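Local coordinates for uncharacterized protein (Parabacteroides distasonis, PDB 4KW2), which is of unknown function but has the fold of the xylose isomerase-like TIM barrels, so a sugar isomerase or related activity is possible, at residues A[35-40]-A[82-87]; A[53-58]-A[68-73]; A[109-114]-A[138-143]. All blocks are in the same frame, centred on the assembly; numbering follows the deposited sequence.

Contact 1: residues A[35-40]-A[82-87]; sequences TLMETL and RHEFKI. With SO4 (sulfate ion), chain G.
Leu40 and Phe85 form the heart of an apolar helix-helix contact on the outer layer of a TIM barrel, where helix 36-46 and helix 75-86 run side by side around the sheet. The short segments 36-40 and 82-86 are nearly parallel, at 20°, as expected of successive helices in such a barrel. Their axes lie 11.0 Å apart, so large side chains must bridge the gap, and leucine, phenylalanine and methionine have the length to do so (Met37 is present as selenomethionine). Leu40 sets CD1 over the centre of the Phe85 ring, 3.7 Å from the centroid and 5° off the ring normal, a CH-pi contact. Its other methyl, CD2, reaches Phe85 CE1 at 3.6 Å, so both methyls rest on the same face, CD1 at the centre and CD2 toward the CE1 rim. With CG of Phe85 anti to the carbonyl carbon (chi1 -86°), the ring extends into this position although its CB does not aim at the other helix. Leu36 CD2 adds a looser contact with Phe85 CE2, 4.4 Å away. Replacing Phe85 by an alanine would probably leave the Leu40 methyls without the face they rest on and open a gap between the helices. Beside this pair, the Met37 side chain crosses that of Glu84 at about a right angle, its selenium 3.7 Å from Glu84 CB; Glu84 directs its OE1 to a salt bridge with Arg88. On the far side of the second helix His83 ND1 donates to O4 of a sulfate ion that probably came from the crystallisation liquor. No hydrogen bond crosses between the segments: the helices are joined by dispersion and shape, while the charge of the buried Glu84 carboxylate is probably balanced by Arg88.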
loop_
_atom_site.group_PDB
_atom_site.type_symbol
_atom_site.label_atom_id
_atom_site.label_comp_id
_atom_site.label_asym_id
_atom_site.label_seq_id
_atom_site.Cartn_x
_atom_site.Cartn_y
_atom_site.Cartn_z
ATOM N N THR A 35 22.340 -6.373 1.316
ATOM C CA THR A 35 23.003 -7.025 0.194
ATOM C C THR A 35 22.365 -8.400 -0.021
ATOM O O THR A 35 21.662 -8.902 0.857
ATOM C CB THR A 35 24.507 -7.217 0.448
ATOM O OG1 THR A 35 24.700 -8.150 1.523
ATOM C CG2 THR A 35 25.195 -5.880 0.770
ATOM N N LEU A 36 22.613 -9.013 -1.175
ATOM C CA LEU A 36 22.106 -10.358 -1.437
ATOM C C LEU A 36 22.711 -11.391 -0.483
ATOM O O LEU A 36 22.005 -12.283 -0.019
ATOM C CB LEU A 36 22.340 -10.772 -2.888
ATOM C CG LEU A 36 21.861 -12.181 -3.271
ATOM C CD1 LEU A 36 20.368 -12.339 -3.063
ATOM C CD2 LEU A 36 22.232 -12.509 -4.706
HETATM N N MSE A 37 24.002 -11.269 -0.177
HETATM C CA MSE A 37 24.650 -12.203 0.764
HETATM C C MSE A 37 24.009 -12.107 2.136
HETATM O O MSE A 37 23.732 -13.131 2.763
HETATM C CB MSE A 37 26.161 -11.983 0.895
HETATM C CG MSE A 37 26.915 -12.156 -0.423
HETATM SE SE MSE A 37 26.735 -13.967 -1.174
HETATM C CE MSE A 37 25.389 -13.568 -2.552
ATOM N N GLU A 38 23.760 -10.886 2.613
ATOM C CA GLU A 38 23.023 -10.687 3.874
ATOM C C GLU A 38 21.595 -11.239 3.802
ATOM O O GLU A 38 21.080 -11.790 4.772
ATOM C CB GLU A 38 22.977 -9.206 4.244
ATOM C CG GLU A 38 24.320 -8.632 4.666
ATOM C CD GLU A 38 24.349 -7.104 4.717
ATOM O OE1 GLU A 38 23.413 -6.440 4.208
ATOM O OE2 GLU A 38 25.332 -6.561 5.268
ATOM N N THR A 39 20.961 -11.078 2.647
ATOM C CA THR A 39 19.629 -11.618 2.415
ATOM C C THR A 39 19.640 -13.144 2.543
ATOM O O THR A 39 18.731 -13.730 3.145
ATOM C CB THR A 39 19.106 -11.201 1.020
ATOM O OG1 THR A 39 18.973 -9.777 0.967
ATOM C CG2 THR A 39 17.766 -11.852 0.700
ATOM N N LEU A 40 20.668 -13.777 1.980
ATOM C CA LEU A 40 20.808 -15.234 2.064
ATOM C C LEU A 40 21.092 -15.692 3.493
ATOM O O LEU A 40 20.638 -16.764 3.894
ATOM C CB LEU A 40 21.888 -15.750 1.108
ATOM C CG LEU A 40 21.629 -15.572 -0.400
ATOM C CD1 LEU A 40 22.674 -16.330 -1.209
ATOM C CD2 LEU A 40 20.230 -16.022 -0.802
ATOM N N ARG A 82 27.022 -19.066 -7.563
ATOM C CA ARG A 82 26.565 -20.443 -7.379
ATOM C C ARG A 82 27.121 -21.047 -6.088
ATOM O O ARG A 82 26.384 -21.665 -5.316
ATOM C CB ARG A 82 26.944 -21.318 -8.580
ATOM C CG ARG A 82 26.131 -21.027 -9.836
ATOM C CD ARG A 82 26.232 -22.159 -10.856
ATOM N NE ARG A 82 27.618 -22.430 -11.235
ATOM C CZ ARG A 82 28.317 -21.761 -12.158
ATOM N NH1 ARG A 82 27.785 -20.747 -12.839
ATOM N NH2 ARG A 82 29.577 -22.106 -12.396
ATOM N N HIS A 83 28.413 -20.847 -5.851
ATOM C CA HIS A 83 29.071 -21.357 -4.650
ATOM C C HIS A 83 28.467 -20.782 -3.366
ATOM O O HIS A 83 28.265 -21.506 -2.391
ATOM C CB HIS A 83 30.568 -21.044 -4.714
ATOM C CG HIS A 83 31.308 -21.355 -3.452
ATOM N ND1 HIS A 83 31.614 -22.643 -3.068
ATOM C CD2 HIS A 83 31.803 -20.545 -2.486
ATOM C CE1 HIS A 83 32.262 -22.613 -1.917
ATOM N NE2 HIS A 83 32.392 -21.352 -1.543
ATOM N N GLU A 84 28.186 -19.479 -3.377
ATOM C CA GLU A 84 27.642 -18.776 -2.217
ATOM C C GLU A 84 26.231 -19.253 -1.842
ATOM O O GLU A 84 25.898 -19.354 -0.663
ATOM C CB GLU A 84 27.642 -17.261 -2.464
ATOM C CG GLU A 84 29.022 -16.611 -2.410
ATOM C CD GLU A 84 29.733 -16.836 -1.089
ATOM O OE1 GLU A 84 29.139 -16.542 -0.029
ATOM O OE2 GLU A 84 30.885 -17.312 -1.113
ATOM N N PHE A 85 25.404 -19.537 -2.843
ATOM C CA PHE A 85 24.120 -20.198 -2.599
ATOM C C PHE A 85 24.327 -21.600 -2.018
ATOM O O PHE A 85 23.731 -21.959 -1.005
ATOM C CB PHE A 85 23.305 -20.284 -3.890
ATOM C CG PHE A 85 22.468 -19.062 -4.168
ATOM C CD1 PHE A 85 21.173 -18.971 -3.683
ATOM C CD2 PHE A 85 22.964 -18.018 -4.932
ATOM C CE1 PHE A 85 20.389 -17.861 -3.949
ATOM C CE2 PHE A 85 22.189 -16.901 -5.194
ATOM C CZ PHE A 85 20.900 -16.822 -4.707
ATOM N N LYS A 86 25.194 -22.376 -2.656
ATOM C CA LYS A 86 25.373 -23.784 -2.305
ATOM C C LYS A 86 25.840 -23.982 -0.861
ATOM O O LYS A 86 25.288 -24.817 -0.154
ATOM C CB LYS A 86 26.360 -24.456 -3.266
ATOM C CG LYS A 86 26.440 -25.973 -3.133
ATOM C CD LYS A 86 27.794 -26.498 -3.575
ATOM C CE LYS A 86 27.920 -27.998 -3.348
ATOM N NZ LYS A 86 27.195 -28.797 -4.377
ATOM N N ILE A 87 26.853 -23.228 -0.429
ATOM C CA ILE A 87 27.369 -23.367 0.937
ATOM C C ILE A 87 26.376 -22.939 2.017
ATOM O O ILE A 87 26.598 -23.222 3.192
ATOM C CB ILE A 87 28.702 -22.612 1.158
ATOM C CG1 ILE A 87 28.512 -21.090 1.066
ATOM C CG2 ILE A 87 29.763 -23.117 0.183
ATOM C CD1 ILE A 87 29.756 -20.316 1.443
HETATM S S SO4 G . 30.923 -25.526 -4.957
HETATM O O1 SO4 G . 30.508 -26.948 -4.984
HETATM O O2 SO4 G . 32.342 -25.438 -5.374
HETATM O O3 SO4 G . 30.072 -24.731 -5.876
HETATM O O4 SO4 G . 30.770 -24.986 -3.587
#

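Contact 2: residues A[53-58]-A[68-73]; sequences AFFFQE and YLNYDL
Segments 53-58 and 68-73 meet without regular strand structure, joined by a single beta bridge between Glu58 and Tyr68 and two backbone hydrogen bonds. Phe56 N donates to Leu69 O at 2.6 Å, in the carbonyl plane, and Leu69 N returns a bond to Gln57 O at 2.9 Å. Leu69 is thus gripped through both its backbone N and O, while its side chain, CG anti to the backbone N (chi1 -177°), drops into a largely apolar site. There CD2 lies 3.7 Å from Ala53 CB, and CG lies 3.8 Å from Phe55 CD1; a branched aliphatic residue suits this niche, whose wall is continued by Phe95 and Phe112. Phe55 turns one ring face to Asn70 CA, a CH-pi contact with CA 4.0 Å from the centroid. Phe56 lies alongside one of two conformers of Tyr68, pointing the same way, with CD1 3.6 Å from Tyr68 CE1 and the ring planes oblique at 49°. The Asn70 amide runs beside the same phenylalanine, and its ND2 donates to Gly219 O of the second subunit. That subunit also stacks Trp216 on Phe55 and packs Ile220 against Phe56, making the aromatic cluster part of the subunit interface. Apart from Ala53, which ends strand 50-53, both segments belong to the long loop leading into helix 75-86, a beta-alpha connection of the kind that, in TIM barrels, lies at the C-terminal end of the strands.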
loop_
_atom_site.group_PDB
_atom_site.type_symbol
_atom_site.label_atom_id
_atom_site.label_comp_id
_atom_site.label_asym_id
_atom_site.label_seq_id
_atom_site.Cartn_x
_atom_site.Cartn_y
_atom_site.Cartn_z
ATOM N N ALA A 53 15.206 -14.313 -6.735
ATOM C CA ALA A 53 16.007 -13.102 -6.611
ATOM C C ALA A 53 15.655 -12.036 -7.651
ATOM O O ALA A 53 15.488 -12.329 -8.838
ATOM C CB ALA A 53 17.484 -13.441 -6.667
ATOM N N PHE A 54 15.549 -10.799 -7.176
ATOM C CA PHE A 54 15.337 -9.638 -8.023
ATOM C C PHE A 54 16.691 -9.010 -8.357
ATOM O O PHE A 54 17.621 -9.021 -7.534
ATOM C CB PHE A 54 14.431 -8.612 -7.325
ATOM C CG PHE A 54 15.133 -7.811 -6.260
ATOM C CD1 PHE A 54 15.280 -8.315 -4.970
ATOM C CD2 PHE A 54 15.671 -6.573 -6.551
ATOM C CE1 PHE A 54 15.951 -7.590 -3.998
ATOM C CE2 PHE A 54 16.340 -5.843 -5.581
ATOM C CZ PHE A 54 16.477 -6.353 -4.303
ATOM N N PHE A 55 16.784 -8.437 -9.552
ATOM C CA PHE A 55 18.022 -7.848 -10.052
ATOM C C PHE A 55 18.295 -6.464 -9.465
ATOM O O PHE A 55 17.386 -5.768 -8.995
ATOM C CB PHE A 55 17.967 -7.731 -11.578
ATOM C CG PHE A 55 18.296 -9.001 -12.321
ATOM C CD1 PHE A 55 18.313 -10.239 -11.693
ATOM C CD2 PHE A 55 18.559 -8.948 -13.683
ATOM C CE1 PHE A 55 18.615 -11.391 -12.400
ATOM C CE2 PHE A 55 18.859 -10.092 -14.394
ATOM C CZ PHE A 55 18.879 -11.318 -13.753
ATOM N N PHE A 56 19.574 -6.099 -9.527
ATOM C CA PHE A 56 20.129 -4.808 -9.097
ATOM C C PHE A 56 20.336 -4.672 -7.593
ATOM O O PHE A 56 20.691 -3.599 -7.113
ATOM C CB PHE A 56 19.356 -3.627 -9.698
ATOM C CG PHE A 56 19.288 -3.671 -11.202
ATOM C CD1 PHE A 56 20.432 -3.470 -11.960
ATOM C CD2 PHE A 56 18.092 -3.947 -11.860
ATOM C CE1 PHE A 56 20.386 -3.529 -13.346
ATOM C CE2 PHE A 56 18.040 -4.000 -13.245
ATOM C CZ PHE A 56 19.188 -3.794 -13.988
ATOM N N GLN A 57 20.172 -5.769 -6.859
ATOM C CA GLN A 57 20.593 -5.807 -5.464
ATOM C C GLN A 57 22.113 -5.916 -5.402
ATOM O O GLN A 57 22.711 -6.742 -6.102
ATOM C CB GLN A 57 19.972 -6.998 -4.731
ATOM C CG GLN A 57 20.117 -6.909 -3.217
ATOM C CD GLN A 57 19.414 -8.034 -2.482
ATOM O OE1 GLN A 57 19.272 -9.138 -2.999
ATOM N NE2 GLN A 57 18.967 -7.755 -1.267
ATOM N N GLU A 58 22.729 -5.094 -4.556
ATOM C CA GLU A 58 24.149 -5.216 -4.259
ATOM C C GLU A 58 24.425 -6.639 -3.772
ATOM O O GLU A 58 23.698 -7.175 -2.936
ATOM C CB GLU A 58 24.550 -4.196 -3.190
ATOM C CG GLU A 58 25.976 -4.316 -2.654
ATOM C CD GLU A 58 27.013 -3.617 -3.519
ATOM O OE1 GLU A 58 26.693 -3.238 -4.673
ATOM O OE2 GLU A 58 28.160 -3.455 -3.038
ATOM N N TYR A 68 26.456 -5.593 -8.556
ATOM C CA TYR A 68 25.042 -5.890 -8.321
ATOM C C TYR A 68 24.562 -7.080 -9.146
ATOM O O TYR A 68 25.212 -7.493 -10.104
ATOM C CB TYR A 68 24.155 -4.648 -8.557
ATOM C CG TYR A 68 24.352 -3.919 -9.874
ATOM C CD1 TYR A 68 23.830 -4.422 -11.062
ATOM C CD2 TYR A 68 25.034 -2.703 -9.922
ATOM C CE1 TYR A 68 24.005 -3.749 -12.265
ATOM C CE2 TYR A 68 25.214 -2.026 -11.120
ATOM C CZ TYR A 68 24.696 -2.553 -12.285
ATOM O OH TYR A 68 24.864 -1.883 -13.469
ATOM N N LEU A 69 23.423 -7.645 -8.754
ATOM C CA LEU A 69 22.866 -8.795 -9.456
ATOM C C LEU A 69 22.276 -8.341 -10.785
ATOM O O LEU A 69 21.370 -7.508 -10.824
ATOM C CB LEU A 69 21.786 -9.485 -8.623
ATOM C CG LEU A 69 21.157 -10.753 -9.220
ATOM C CD1 LEU A 69 22.200 -11.826 -9.496
ATOM C CD2 LEU A 69 20.080 -11.300 -8.303
ATOM N N ASN A 70 22.806 -8.882 -11.874
ATOM C CA ASN A 70 22.293 -8.597 -13.197
ATOM C C ASN A 70 22.877 -9.630 -14.129
ATOM O O ASN A 70 23.829 -10.321 -13.767
ATOM C CB ASN A 70 22.685 -7.185 -13.631
ATOM C CG ASN A 70 21.939 -6.714 -14.868
ATOM O OD1 ASN A 70 20.895 -7.260 -15.242
ATOM N ND2 ASN A 70 22.476 -5.696 -15.512
ATOM N N TYR A 71 22.318 -9.736 -15.328
ATOM C CA TYR A 71 22.707 -10.794 -16.249
ATOM C C TYR A 71 24.083 -10.595 -16.896
ATOM O O TYR A 71 24.531 -11.444 -17.663
ATOM C CB TYR A 71 21.614 -11.035 -17.304
ATOM C CG TYR A 71 21.163 -9.827 -18.112
ATOM C CD1 TYR A 71 22.081 -8.940 -18.669
ATOM C CD2 TYR A 71 19.812 -9.607 -18.360
ATOM C CE1 TYR A 71 21.662 -7.860 -19.420
ATOM C CE2 TYR A 71 19.385 -8.528 -19.109
ATOM C CZ TYR A 71 20.317 -7.660 -19.637
ATOM O OH TYR A 71 19.911 -6.592 -20.398
ATOM N N ASP A 72 24.752 -9.491 -16.568
ATOM C CA ASP A 72 26.078 -9.179 -17.103
ATOM C C ASP A 72 27.236 -9.683 -16.226
ATOM O O ASP A 72 28.395 -9.374 -16.504
ATOM C CB ASP A 72 26.213 -7.658 -17.313
ATOM C CG ASP A 72 26.153 -6.866 -16.005
ATOM O OD1 ASP A 72 25.837 -7.441 -14.940
ATOM O OD2 ASP A 72 26.418 -5.653 -16.038
ATOM N N LEU A 73 26.942 -10.439 -15.170
ATOM C CA LEU A 73 28.001 -10.944 -14.288
ATOM C C LEU A 73 28.993 -11.834 -15.036
ATOM O O LEU A 73 28.594 -12.695 -15.816
ATOM C CB LEU A 73 27.414 -11.738 -13.110
ATOM C CG LEU A 73 26.668 -10.958 -12.034
ATOM C CD1 LEU A 73 26.080 -11.923 -11.015
ATOM C CD2 LEU A 73 27.580 -9.950 -11.353
#

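Contact 3: residues A[109-114]-A[138-143]; sequences FFAFAH and KKYDME
Tyr140 lays its ring against the backbone of helix 103-116, with Ala111 CA 4.2 Å from the ring centroid, over the face. The small alanine lets the ring come this close, and its CB touches Tyr140 OH at 3.6 Å. Phe110 CB closes on Tyr140 CD2 at the same distance, while His114 crosses the tyrosine at about a right angle, its CB 3.9 Å from Tyr140 CD1 and the two ring planes oblique at 45°. On the inner side, Met142, a selenomethionine, folds back through bends at chi2 and chi3 (62° and 60°). The bends bring its CE to 3.7 Å from Ala113 CB and also near the backbone of His114, while its CB rests 3.9 Å from Phe110 CD2. A flexible, unbranched side chain suits this bent path between Phe110, Ala113 and His114. The contact joins two consecutive outer helices of the TIM barrel, and segment 138-143 passes from helix 130-140 into strand 143-146. Asp141 makes that change of direction through a Schellman motif with positive phi, so that Tyr140 and Met142, just before and after it, both point toward helix 103-116. Farther in, Val121 of strand 120-123 underlies Phe110, Ala113 and Met142. Ile133 and Leu136 of helix 130-140 also pack against Phe110.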
loop_
_atom_site.group_PDB
_atom_site.type_symbol
_atom_site.label_atom_id
_atom_site.label_comp_id
_atom_site.label_asym_id
_atom_site.label_seq_id
_atom_site.Cartn_x
_atom_site.Cartn_y
_atom_site.Cartn_z
ATOM N N PHE A 109 18.825 -12.584 -20.112
ATOM C CA PHE A 109 18.200 -12.972 -18.845
ATOM C C PHE A 109 18.059 -14.497 -18.711
ATOM O O PHE A 109 18.421 -15.070 -17.676
ATOM C CB PHE A 109 16.841 -12.279 -18.726
ATOM C CG PHE A 109 16.018 -12.718 -17.545
ATOM C CD1 PHE A 109 16.369 -12.352 -16.256
ATOM C CD2 PHE A 109 14.854 -13.456 -17.733
ATOM C CE1 PHE A 109 15.594 -12.744 -15.174
ATOM C CE2 PHE A 109 14.076 -13.841 -16.658
ATOM C CZ PHE A 109 14.446 -13.485 -15.377
ATOM N N PHE A 110 17.551 -15.145 -19.759
ATOM C CA PHE A 110 17.422 -16.606 -19.779
ATOM C C PHE A 110 18.776 -17.313 -19.762
ATOM O O PHE A 110 18.925 -18.349 -19.121
ATOM C CB PHE A 110 16.627 -17.071 -21.004
ATOM C CG PHE A 110 15.141 -17.096 -20.789
ATOM C CD1 PHE A 110 14.398 -15.924 -20.837
ATOM C CD2 PHE A 110 14.485 -18.291 -20.544
ATOM C CE1 PHE A 110 13.030 -15.943 -20.639
ATOM C CE2 PHE A 110 13.115 -18.319 -20.345
ATOM C CZ PHE A 110 12.386 -17.142 -20.393
ATOM N N ALA A 111 19.753 -16.768 -20.484
ATOM C CA ALA A 111 21.112 -17.319 -20.473
ATOM C C ALA A 111 21.703 -17.254 -19.069
ATOM O O ALA A 111 22.313 -18.210 -18.601
ATOM C CB ALA A 111 22.007 -16.568 -21.450
ATOM N N PHE A 112 21.511 -16.119 -18.404
ATOM C CA PHE A 112 22.002 -15.921 -17.043
ATOM C C PHE A 112 21.329 -16.869 -16.049
ATOM O O PHE A 112 22.002 -17.523 -15.261
ATOM C CB PHE A 112 21.782 -14.474 -16.603
ATOM C CG PHE A 112 22.179 -14.213 -15.183
ATOM C CD1 PHE A 112 23.516 -14.164 -14.826
ATOM C CD2 PHE A 112 21.217 -14.021 -14.199
ATOM C CE1 PHE A 112 23.890 -13.921 -13.514
ATOM C CE2 PHE A 112 21.584 -13.785 -12.886
ATOM C CZ PHE A 112 22.925 -13.730 -12.544
ATOM N N ALA A 113 20.003 -16.935 -16.091
ATOM C CA ALA A 113 19.251 -17.865 -15.251
ATOM C C ALA A 113 19.794 -19.285 -15.380
ATOM O O ALA A 113 20.008 -19.970 -14.379
ATOM C CB ALA A 113 17.775 -17.832 -15.610
ATOM N N HIS A 114 20.014 -19.719 -16.614
ATOM C CA HIS A 114 20.554 -21.048 -16.888
ATOM C C HIS A 114 21.967 -21.201 -16.331
ATOM O O HIS A 114 22.299 -22.219 -15.733
ATOM C CB HIS A 114 20.569 -21.302 -18.394
ATOM C CG HIS A 114 21.189 -22.608 -18.781
ATOM N ND1 HIS A 114 20.491 -23.796 -18.762
ATOM C CD2 HIS A 114 22.442 -22.912 -19.192
ATOM C CE1 HIS A 114 21.288 -24.777 -19.146
ATOM N NE2 HIS A 114 22.477 -24.268 -19.411
ATOM N N LYS A 138 12.325 -23.210 -24.112
ATOM C CA LYS A 138 12.715 -24.481 -24.737
ATOM C C LYS A 138 14.232 -24.584 -24.865
ATOM O O LYS A 138 14.824 -25.594 -24.497
ATOM C CB LYS A 138 12.106 -24.625 -26.135
ATOM C CG LYS A 138 10.594 -24.782 -26.199
ATOM C CD LYS A 138 10.176 -25.248 -27.593
ATOM C CE LYS A 138 8.919 -24.559 -28.102
ATOM N NZ LYS A 138 7.713 -24.920 -27.310
ATOM N N LYS A 139 14.845 -23.527 -25.392
ATOM C CA LYS A 139 16.286 -23.497 -25.654
ATOM C C LYS A 139 17.122 -23.718 -24.393
ATOM O O LYS A 139 18.190 -24.323 -24.463
ATOM C CB LYS A 139 16.667 -22.167 -26.314
ATOM C CG LYS A 139 18.154 -21.969 -26.589
ATOM C CD LYS A 139 18.386 -20.659 -27.336
ATOM C CE LYS A 139 19.762 -20.058 -27.081
ATOM N NZ LYS A 139 20.740 -20.370 -28.155
ATOM N N TYR A 140 16.638 -23.227 -23.251
ATOM C CA TYR A 140 17.362 -23.343 -21.984
ATOM C C TYR A 140 16.697 -24.293 -20.984
ATOM O O TYR A 140 17.130 -24.374 -19.836
ATOM C CB TYR A 140 17.522 -21.963 -21.343
ATOM C CG TYR A 140 18.376 -21.000 -22.142
ATOM C CD1 TYR A 140 19.764 -21.137 -22.189
ATOM C CD2 TYR A 140 17.802 -19.945 -22.840
ATOM C CE1 TYR A 140 20.547 -20.250 -22.916
ATOM C CE2 TYR A 140 18.574 -19.058 -23.568
ATOM C CZ TYR A 140 19.944 -19.213 -23.604
ATOM O OH TYR A 140 20.697 -18.318 -24.329
ATOM N N ASP A 141 15.658 -25.009 -21.412
ATOM C CA ASP A 141 14.888 -25.881 -20.519
ATOM C C ASP A 141 14.453 -25.150 -19.235
ATOM O O ASP A 141 14.428 -25.729 -18.149
ATOM C CB ASP A 141 15.698 -27.137 -20.180
ATOM C CG ASP A 141 14.885 -28.180 -19.428
ATOM O OD1 ASP A 141 13.647 -28.223 -19.601
ATOM O OD2 ASP A 141 15.489 -28.958 -18.658
HETATM N N MSE A 142 14.101 -23.875 -19.385
HETATM C CA MSE A 142 13.727 -23.015 -18.269
HETATM C C MSE A 142 12.233 -22.962 -18.168
HETATM O O MSE A 142 11.544 -22.764 -19.167
HETATM C CB MSE A 142 14.275 -21.619 -18.568
HETATM C CG MSE A 142 14.143 -20.643 -17.402
HETATM SE SE MSE A 142 15.173 -21.270 -15.849
HETATM C CE MSE A 142 16.944 -21.292 -16.701
ATOM N N GLU A 143 11.708 -23.140 -16.963
ATOM C CA GLU A 143 10.284 -22.947 -16.736
ATOM C C GLU A 143 9.984 -21.461 -16.589
ATOM O O GLU A 143 10.818 -20.692 -16.115
ATOM C CB GLU A 143 9.817 -23.726 -15.513
ATOM C CG GLU A 143 9.883 -25.228 -15.722
ATOM C CD GLU A 143 9.212 -25.999 -14.608
ATOM O OE1 GLU A 143 9.554 -25.770 -13.425
ATOM O OE2 GLU A 143 8.342 -26.837 -14.922
#

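Contact 1 joins neighbouring outer helices of the barrel, and contact 3 joins helix 103-116 to the end of helix 130-140 and the turn after it; neither has hydrogen bonds between its segments. Contact 2 instead ties two parts of one loop through the backbone and adds aromatic packing. Contact 1 is buried, whereas contact 3 grades from buried Met142 to exposed His114. Contact 2 is also buried, partly by a second subunit, which in contact 3 reaches just Phe109. Contact 2 is nested in the chain between the segments of contact 1 and touches both others: polar bonds from Leu36 and Thr39 meet Glu58 and Gln57, while Phe55 and Tyr71 pack on Phe112. Contacts 1 and 3 do not touch.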